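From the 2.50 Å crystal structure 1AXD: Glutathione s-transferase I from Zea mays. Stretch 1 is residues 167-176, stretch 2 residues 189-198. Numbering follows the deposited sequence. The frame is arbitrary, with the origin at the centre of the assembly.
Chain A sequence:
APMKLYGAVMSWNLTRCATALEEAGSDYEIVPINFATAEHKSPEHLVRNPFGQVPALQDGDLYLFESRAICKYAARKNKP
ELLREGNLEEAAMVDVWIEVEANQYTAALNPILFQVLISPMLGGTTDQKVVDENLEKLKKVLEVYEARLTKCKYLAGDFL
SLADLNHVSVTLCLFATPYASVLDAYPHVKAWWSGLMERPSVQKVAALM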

ATOM      1  N   HIS A 167      -9.862   4.121   6.845  1.00 19.08           N
ATOM      2  CA  HIS A 167      -9.991   3.209   7.990  1.00 14.89           C
ATOM      3  C   HIS A 167     -11.427   2.853   8.304  1.00 17.06           C
ATOM      4  O   HIS A 167     -11.640   1.979   9.115  1.00 18.13           O
ATOM      5  CB  HIS A 167      -9.455   3.864   9.264  1.00 12.00           C
ATOM      6  CG  HIS A 167      -7.967   4.004   9.330  1.00 13.65           C
ATOM      7  ND1 HIS A 167      -7.297   5.105   8.839  1.00 14.37           N
ATOM      8  CD2 HIS A 167      -7.027   3.224   9.914  1.00 13.19           C
ATOM      9  CE1 HIS A 167      -6.009   4.996   9.118  1.00 13.40           C
ATOM     10  NE2 HIS A 167      -5.820   3.864   9.771  1.00 16.84           N
ATOM     11  N   VAL A 168     -12.415   3.510   7.705  1.00 15.87           N
ATOM     12  CA  VAL A 168     -13.773   3.202   8.098  1.00 17.64           C
ATOM     13  C   VAL A 168     -14.324   1.861   7.776  1.00 21.28           C
ATOM     14  O   VAL A 168     -14.767   1.196   8.702  1.00 23.34           O
ATOM     15  CB  VAL A 168     -14.801   4.350   7.784  1.00 18.90           C
ATOM     16  CG1 VAL A 168     -14.179   5.728   8.044  1.00 13.85           C
ATOM     17  CG2 VAL A 168     -15.374   4.242   6.395  1.00 18.49           C
ATOM     18  N   SER A 169     -14.240   1.414   6.517  1.00 23.14           N
ATOM     19  CA  SER A 169     -14.797   0.115   6.105  1.00 21.67           C
ATOM     20  C   SER A 169     -14.394  -1.072   6.968  1.00 23.35           C
ATOM     21  O   SER A 169     -15.231  -1.926   7.217  1.00 25.05           O
ATOM     22  CB  SER A 169     -14.517  -0.173   4.629  1.00 16.10           C
ATOM     23  OG  SER A 169     -13.127  -0.256   4.391  1.00 19.17           O
ATOM     24  N   VAL A 170     -13.132  -1.161   7.384  1.00 20.59           N
ATOM     25  CA  VAL A 170     -12.733  -2.262   8.255  1.00 20.15           C
ATOM     26  C   VAL A 170     -13.154  -2.009   9.674  1.00 21.11           C
ATOM     27  O   VAL A 170     -13.511  -2.957  10.361  1.00 26.39           O
ATOM     28  CB  VAL A 170     -11.210  -2.534   8.258  1.00 15.73           C
ATOM     29  CG1 VAL A 170     -10.777  -3.145   6.924  1.00 26.03           C
ATOM     30  CG2 VAL A 170     -10.431  -1.261   8.567  1.00 13.08           C
ATOM     31  N   THR A 171     -13.123  -0.753  10.121  1.00 20.66           N
ATOM     32  CA  THR A 171     -13.492  -0.434  11.492  1.00 23.02           C
ATOM     33  C   THR A 171     -14.948  -0.582  11.723  1.00 21.23           C
ATOM     34  O   THR A 171     -15.335  -0.994  12.797  1.00 20.08           O
ATOM     35  CB  THR A 171     -12.992   0.947  11.922  1.00 23.76           C
ATOM     36  OG1 THR A 171     -11.602   1.048  11.610  1.00 24.74           O
ATOM     37  CG2 THR A 171     -13.126   1.118  13.445  1.00 22.53           C
ATOM     38  N   LEU A 172     -15.765  -0.303  10.719  1.00 22.74           N
ATOM     39  CA  LEU A 172     -17.204  -0.480  10.864  1.00 27.15           C
ATOM     40  C   LEU A 172     -17.460  -1.936  11.125  1.00 29.76           C
ATOM     41  O   LEU A 172     -18.286  -2.253  11.967  1.00 35.00           O
ATOM     42  CB  LEU A 172     -17.946  -0.045   9.600  1.00 27.83           C
ATOM     43  CG  LEU A 172     -18.342   1.425   9.554  1.00 30.20           C
ATOM     44  CD1 LEU A 172     -19.052   1.754   8.226  1.00 30.38           C
ATOM     45  CD2 LEU A 172     -19.265   1.701  10.741  1.00 28.23           C
ATOM     46  N   CYS A 173     -16.746  -2.816  10.426  1.00 27.64           N
ATOM     47  CA  CYS A 173     -16.907  -4.249  10.622  1.00 28.17           C
ATOM     48  C   CYS A 173     -16.512  -4.607  12.004  1.00 29.79           C
ATOM     49  O   CYS A 173     -17.242  -5.318  12.665  1.00 34.63           O
ATOM     50  CB  CYS A 173     -16.064  -5.036   9.627  1.00 29.95           C
ATOM     51  SG  CYS A 173     -16.752  -5.111   7.981  1.00 36.89           S
ATOM     52  N   LEU A 174     -15.366  -4.116  12.459  1.00 32.28           N
ATOM     53  CA  LEU A 174     -14.907  -4.397  13.816  1.00 32.91           C
ATOM     54  C   LEU A 174     -15.986  -3.969  14.808  1.00 35.94           C
ATOM     55  O   LEU A 174     -16.284  -4.709  15.737  1.00 36.75           O
ATOM     56  CB  LEU A 174     -13.605  -3.637  14.097  1.00 25.88           C
ATOM     57  CG  LEU A 174     -13.063  -3.690  15.525  1.00 20.08           C
ATOM     58  CD1 LEU A 174     -12.639  -5.132  15.866  1.00 17.85           C
ATOM     59  CD2 LEU A 174     -11.883  -2.709  15.667  1.00 19.30           C
ATOM     60  N   PHE A 175     -16.609  -2.822  14.548  1.00 38.01           N
ATOM     61  CA  PHE A 175     -17.647  -2.273  15.409  1.00 36.49           C
ATOM     62  C   PHE A 175     -18.930  -3.071  15.426  1.00 37.02           C
ATOM     63  O   PHE A 175     -19.827  -2.728  16.173  1.00 44.10           O
ATOM     64  CB  PHE A 175     -17.931  -0.824  15.020  1.00 33.15           C
ATOM     65  CG  PHE A 175     -18.097   0.086  16.191  1.00 35.41           C
ATOM     66  CD1 PHE A 175     -17.065   0.247  17.111  1.00 37.59           C
ATOM     67  CD2 PHE A 175     -19.292   0.771  16.393  1.00 40.81           C
ATOM     68  CE1 PHE A 175     -17.211   1.075  18.224  1.00 36.35           C
ATOM     69  CE2 PHE A 175     -19.458   1.607  17.504  1.00 42.90           C
ATOM     70  CZ  PHE A 175     -18.411   1.759  18.422  1.00 42.20           C
ATOM     71  N   ALA A 176     -19.053  -4.091  14.587  1.00 34.91           N
ATOM     72  CA  ALA A 176     -20.259  -4.911  14.586  1.00 35.56           C
ATOM     73  C   ALA A 176     -20.043  -6.128  15.445  1.00 38.48           C
ATOM     74  O   ALA A 176     -20.971  -6.897  15.627  1.00 43.52           O
ATOM     75  CB  ALA A 176     -20.642  -5.313  13.151  1.00 33.78           C
ATOM     76  N   VAL A 189      -8.571   7.485  20.120  1.00 27.29           N
ATOM     77  CA  VAL A 189      -8.923   6.722  18.924  1.00 26.26           C
ATOM     78  C   VAL A 189     -10.436   6.592  18.947  1.00 29.08           C
ATOM     79  O   VAL A 189     -11.068   6.774  17.914  1.00 29.52           O
ATOM     80  CB  VAL A 189      -8.265   5.310  18.911  1.00 20.84           C
ATOM     81  CG1 VAL A 189      -8.651   4.545  17.640  1.00 18.65           C
ATOM     82  CG2 VAL A 189      -6.735   5.430  19.003  1.00 16.14           C
ATOM     83  N   LYS A 190     -11.002   6.369  20.138  1.00 30.83           N
ATOM     84  CA  LYS A 190     -12.450   6.237  20.326  1.00 31.73           C
ATOM     85  C   LYS A 190     -13.173   7.491  19.926  1.00 32.17           C
ATOM     86  O   LYS A 190     -14.113   7.419  19.147  1.00 32.82           O
ATOM     87  CB  LYS A 190     -12.774   5.906  21.781  1.00 32.84           C
ATOM     88  CG  LYS A 190     -14.268   5.835  22.101  1.00 39.56           C
ATOM     89  CD  LYS A 190     -14.915   4.505  21.711  1.00 44.19           C
ATOM     90  CE  LYS A 190     -15.257   4.405  20.222  1.00 51.21           C
ATOM     91  NZ  LYS A 190     -16.300   5.381  19.772  1.00 49.97           N
ATOM     92  N   ALA A 191     -12.743   8.631  20.453  1.00 30.54           N
ATOM     93  CA  ALA A 191     -13.357   9.914  20.119  1.00 31.79           C
ATOM     94  C   ALA A 191     -13.284  10.116  18.635  1.00 30.16           C
ATOM     95  O   ALA A 191     -14.285  10.442  18.017  1.00 30.00           O
ATOM     96  CB  ALA A 191     -12.633  11.044  20.868  1.00 35.33           C
ATOM     97  N   TRP A 192     -12.094   9.908  18.083  1.00 32.69           N
ATOM     98  CA  TRP A 192     -11.808  10.019  16.652  1.00 33.07           C
ATOM     99  C   TRP A 192     -12.782   9.195  15.826  1.00 33.04           C
ATOM    100  O   TRP A 192     -13.326   9.703  14.854  1.00 34.52           O
ATOM    101  CB  TRP A 192     -10.365   9.542  16.413  1.00 29.94           C
ATOM    102  CG  TRP A 192      -9.987   9.291  14.990  1.00 26.35           C
ATOM    103  CD1 TRP A 192      -9.766  10.225  14.020  1.00 20.88           C
ATOM    104  CD2 TRP A 192      -9.737   8.017  14.389  1.00 23.90           C
ATOM    105  NE1 TRP A 192      -9.392   9.611  12.855  1.00 22.06           N
ATOM    106  CE2 TRP A 192      -9.366   8.255  13.051  1.00 25.04           C
ATOM    107  CE3 TRP A 192      -9.785   6.694  14.855  1.00 27.34           C
ATOM    108  CZ2 TRP A 192      -9.043   7.218  12.168  1.00 26.43           C
ATOM    109  CZ3 TRP A 192      -9.465   5.668  13.985  1.00 25.71           C
ATOM    110  CH2 TRP A 192      -9.096   5.935  12.655  1.00 27.80           C
ATOM    111  N   TRP A 193     -12.990   7.942  16.216  1.00 30.71           N
ATOM    112  CA  TRP A 193     -13.906   7.049  15.519  1.00 30.99           C
ATOM    113  C   TRP A 193     -15.337   7.526  15.611  1.00 32.87           C
ATOM    114  O   TRP A 193     -16.099   7.306  14.686  1.00 34.04           O
ATOM    115  CB  TRP A 193     -13.783   5.635  16.085  1.00 31.96           C
ATOM    116  CG  TRP A 193     -14.761   4.675  15.506  1.00 27.44           C
ATOM    117  CD1 TRP A 193     -15.646   3.902  16.188  1.00 23.18           C
ATOM    118  CD2 TRP A 193     -14.994   4.428  14.114  1.00 30.59           C
ATOM    119  NE1 TRP A 193     -16.427   3.195  15.308  1.00 28.15           N
ATOM    120  CE2 TRP A 193     -16.048   3.501  14.028  1.00 28.51           C
ATOM    121  CE3 TRP A 193     -14.414   4.906  12.929  1.00 31.70           C
ATOM    122  CZ2 TRP A 193     -16.541   3.042  12.806  1.00 27.63           C
ATOM    123  CZ3 TRP A 193     -14.905   4.449  11.714  1.00 29.22           C
ATOM    124  CH2 TRP A 193     -15.959   3.528  11.664  1.00 29.25           C
ATOM    125  N   SER A 194     -15.715   8.140  16.725  1.00 35.44           N
ATOM    126  CA  SER A 194     -17.076   8.648  16.885  1.00 39.00           C
ATOM    127  C   SER A 194     -17.264   9.849  15.986  1.00 38.44           C
ATOM    128  O   SER A 194     -18.313   9.982  15.364  1.00 41.09           O
ATOM    129  CB  SER A 194     -17.331   9.048  18.340  1.00 39.39           C
ATOM    130  OG  SER A 194     -16.978   8.000  19.226  1.00 47.45           O
ATOM    131  N   GLY A 195     -16.253  10.709  15.912  1.00 33.00           N
ATOM    132  CA  GLY A 195     -16.354  11.882  15.070  1.00 30.18           C
ATOM    133  C   GLY A 195     -16.618  11.478  13.638  1.00 28.99           C
ATOM    134  O   GLY A 195     -17.452  12.063  12.968  1.00 28.18           O
ATOM    135  N   LEU A 196     -15.894  10.457  13.189  1.00 30.60           N
ATOM    136  CA  LEU A 196     -16.038   9.945  11.833  1.00 31.23           C
ATOM    137  C   LEU A 196     -17.372   9.334  11.649  1.00 32.89           C
ATOM    138  O   LEU A 196     -17.974   9.544  10.619  1.00 37.09           O
ATOM    139  CB  LEU A 196     -14.950   8.911  11.511  1.00 26.40           C
ATOM    140  CG  LEU A 196     -13.508   9.400  11.332  1.00 24.63           C
ATOM    141  CD1 LEU A 196     -12.585   8.197  11.139  1.00 18.75           C
ATOM    142  CD2 LEU A 196     -13.388  10.341  10.125  1.00 20.81           C
ATOM    143  N   MET A 197     -17.860   8.612  12.654  1.00 32.24           N
ATOM    144  CA  MET A 197     -19.150   7.949  12.566  1.00 34.90           C
ATOM    145  C   MET A 197     -20.315   8.879  12.405  1.00 40.56           C
ATOM    146  O   MET A 197     -21.393   8.431  12.034  1.00 41.86           O
ATOM    147  CB  MET A 197     -19.353   7.042  13.764  1.00 33.74           C
ATOM    148  CG  MET A 197     -19.291   5.589  13.416  1.00 40.62           C
ATOM    149  SD  MET A 197     -19.379   4.578  14.890  1.00 52.89           S
ATOM    150  CE  MET A 197     -21.131   4.295  15.025  1.00 52.15           C
ATOM    151  N   GLU A 198     -20.112  10.162  12.676  1.00 44.43           N
ATOM    152  CA  GLU A 198     -21.174  11.147  12.521  1.00 47.16           C
ATOM    153  C   GLU A 198     -21.352  11.531  11.072  1.00 45.31           C
ATOM    154  O   GLU A 198     -22.464  11.827  10.660  1.00 48.02           O
ATOM    155  CB  GLU A 198     -20.845  12.409  13.317  1.00 52.78           C
ATOM    156  CG  GLU A 198     -20.668  12.192  14.806  1.00 62.01           C
ATOM    157  CD  GLU A 198     -20.397  13.487  15.563  1.00 66.89           C
ATOM    158  OE1 GLU A 198     -20.146  14.536  14.922  1.00 68.08           O
ATOM    159  OE2 GLU A 198     -20.432  13.449  16.812  1.00 73.71           O
TER

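The helical parts of the two stretches cross at -106°, steeply inclined, with their axes no closer than 11.8 Å. The backbones therefore stay well apart, the nearest CA atoms being those of Val168 and Leu196 at 8.0 Å, and large side chains fill the space between them. No hydrogen bond joins the two stretches; 432 Å² of surface is buried by apolar and aromatic contacts.

Trp193 is the centre of the contact. Its CA-to-CB bond points toward the first helix, and with chi1 at 175° (t) and chi2 at -125° the indole reaches across the gap, so that one face lies against Thr171 while its edge meets Val168 and Leu172. Thr171 CG2 sits 3.7 Å from the centroid of the Trp193 six-membered ring and only 8° off the ring normal, a nearly ideal CH-pi geometry. The Thr171 rotamer suits both ends of the side chain: at chi1 -50° (m), Thr171 OG1 donates a hydrogen bond to His167 O at 2.7 Å, within its own stretch, which leaves the methyl group to face the indole. At the ring edge, Val168 CB lies 3.9 Å from Trp193 CZ3, and Leu172 CD2 lies 3.7 Å from Trp193 CZ2. Leu172 leaves its backbone sideways, but its m,t conformation brings the end of the chain nearer to the tryptophan.

Phe175, near the C-terminal end of the first stretch, directs its CA-to-CB bond toward the second stretch. Its chi1 of -138° lies between wells and places the ring where the Trp193 edge can approach its face: Phe175 CD1 and Trp193 NE1 are 3.5 Å apart, and the ring planes meet at 69°. Met197 also approaches this phenyl ring, Met197 SD lying 4.5 Å from the Phe175 centroid in an oblique sulfur-aromatic contact. The Met197 CA-to-CB bond runs sideways, and it is the thioether end that comes nearer. Lys190 likewise starts sideways, then bends through chi2 81° (p) and chi3 -80° (m). This curled chain brings Lys190 CE to 4.3 Å from Phe175 CE1, while Lys190 NZ donates a hydrogen bond to Ser194 OG at 2.8 Å along its own helix.

A second aromatic pair forms at the start of the first stretch. Trp192, with chi1 167° (t), extends its six-membered ring so that its edge meets the face of His167; the planes stand at 83° and the ring centroids of His167 and Trp192 are 5.6 Å apart. Both imidazole nitrogens of His167 are hydrogen-bonded elsewhere in the structure. Nearby, Val168 CG1 and Leu196 CD1 make a looser apolar contact at 4.3 Å.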